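Local coordinates for protein beta-1,4-galactanase (PDB 1HJS) that hydrolyses beta-1,4-galactosidic linkages in type I arabinogalactans, as a glycoside hydrolase of family 53, at residues S11-V14 with E15-A18. Residues are numbered along the deposited sequence; the frame is centred on the assembly and turned at random.
Sequences SVVV and EERA
Val13 lays its CG1 methyl over one face of the Arg17 guanidinium, off toward the rim of the group. CG1 is 3.3 Å from Arg17 NE. This i to i+4 overlap belongs to the short helix 12-17, which follows the first strand, 4-8, of the (beta/alpha)8 barrel. Val13 CG1 stands opposite the backbone N (chi1 165°), beside the carbonyl carbon, which puts this methyl next to the Arg17 side chain. Arg17 comes up to meet it with an extended chain from CG to NE. Its CG and CD also pass near Val13 O.

One residue earlier along the helix, Val12 and Glu16 lie side by side and point the same way. Val12 CG2 is 3.5 Å from Glu16 OE2, an apolar flank to the carboxylate. Glu16 CG rests 3.0 Å from Val12 O. The same OE2 forms a salt bridge with Arg68 of helix 59-71, and the side chains of Val12 and Val13 touch Ile65 and Arg68 there. With an alanine at Glu16, Arg68 would probably lose this carboxylate partner and Val12 CG2 its neighbour OE2.

Glu15 turns to another side of the helix. Its chain bends at chi2 (-70°), with CG 3.6 Å from Ser11 O, and its OE1 is hydrogen-bonded to His302. Ser11 OG is hydrogen-bonded to Glu297; both polar groups find partners outside residues 11-18.

The backbone bonds are regular at first. Glu15 N donates to Ser11 O, Glu16 N to Val12 O and Arg17 N to Val13 O, each at 2.9 Å. The last, Ala18 N to Val14 O, is weak: it is 3.1 Å long, with an N-H...O angle of 122°.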
# COMPACT_ATOMS: atom_id res chain seq x y z
N SER A 11 8.52 6.50 5.03
CA SER A 11 9.16 7.73 5.50
C SER A 11 10.17 7.57 6.64
O SER A 11 10.76 8.56 7.06
CB SER A 11 8.09 8.71 5.96
OG SER A 11 7.50 8.23 7.16
N VAL A 12 10.36 6.35 7.13
CA VAL A 12 11.27 6.13 8.26
C VAL A 12 12.62 6.86 8.18
O VAL A 12 12.95 7.61 9.10
CB VAL A 12 11.50 4.62 8.52
CG1 VAL A 12 12.12 3.95 7.30
CG2 VAL A 12 12.41 4.45 9.75
N VAL A 13 13.39 6.65 7.12
CA VAL A 13 14.69 7.30 7.00
C VAL A 13 14.55 8.81 6.81
O VAL A 13 15.38 9.58 7.30
CB VAL A 13 15.52 6.68 5.85
CG1 VAL A 13 16.70 7.59 5.50
CG2 VAL A 13 16.04 5.32 6.28
N VAL A 14 13.51 9.24 6.10
CA VAL A 14 13.30 10.66 5.90
C VAL A 14 13.12 11.32 7.26
O VAL A 14 13.68 12.38 7.54
CB VAL A 14 12.05 10.93 5.03
CG1 VAL A 14 11.70 12.41 5.04
CG2 VAL A 14 12.30 10.47 3.60
N GLU A 15 12.34 10.68 8.13
CA GLU A 15 12.09 11.20 9.47
C GLU A 15 13.31 11.12 10.39
O GLU A 15 13.57 12.05 11.15
CB GLU A 15 10.91 10.47 10.11
CG GLU A 15 9.56 10.88 9.53
CD GLU A 15 9.16 12.30 9.92
OE1 GLU A 15 9.96 13.23 9.70
OE2 GLU A 15 8.04 12.48 10.44
N GLU A 16 14.04 10.02 10.32
CA GLU A 16 15.23 9.88 11.16
C GLU A 16 16.23 10.97 10.78
O GLU A 16 16.87 11.56 11.64
CB GLU A 16 15.85 8.49 10.98
CG GLU A 16 14.92 7.37 11.40
CD GLU A 16 15.49 5.99 11.16
OE1 GLU A 16 16.33 5.84 10.24
OE2 GLU A 16 15.08 5.04 11.86
N ARG A 17 16.34 11.24 9.48
CA ARG A 17 17.26 12.27 9.01
C ARG A 17 16.78 13.66 9.42
O ARG A 17 17.56 14.61 9.46
CB ARG A 17 17.40 12.22 7.48
CG ARG A 17 18.19 11.04 6.98
CD ARG A 17 18.19 11.00 5.46
NE ARG A 17 18.95 9.87 4.95
CZ ARG A 17 18.91 9.45 3.69
NH1 ARG A 17 18.13 10.06 2.81
NH2 ARG A 17 19.64 8.41 3.32
N ALA A 18 15.49 13.77 9.71
CA ALA A 18 14.91 15.04 10.12
C ALA A 18 15.03 15.20 11.64
O ALA A 18 14.52 16.17 12.21
CB ALA A 18 13.45 15.13 9.71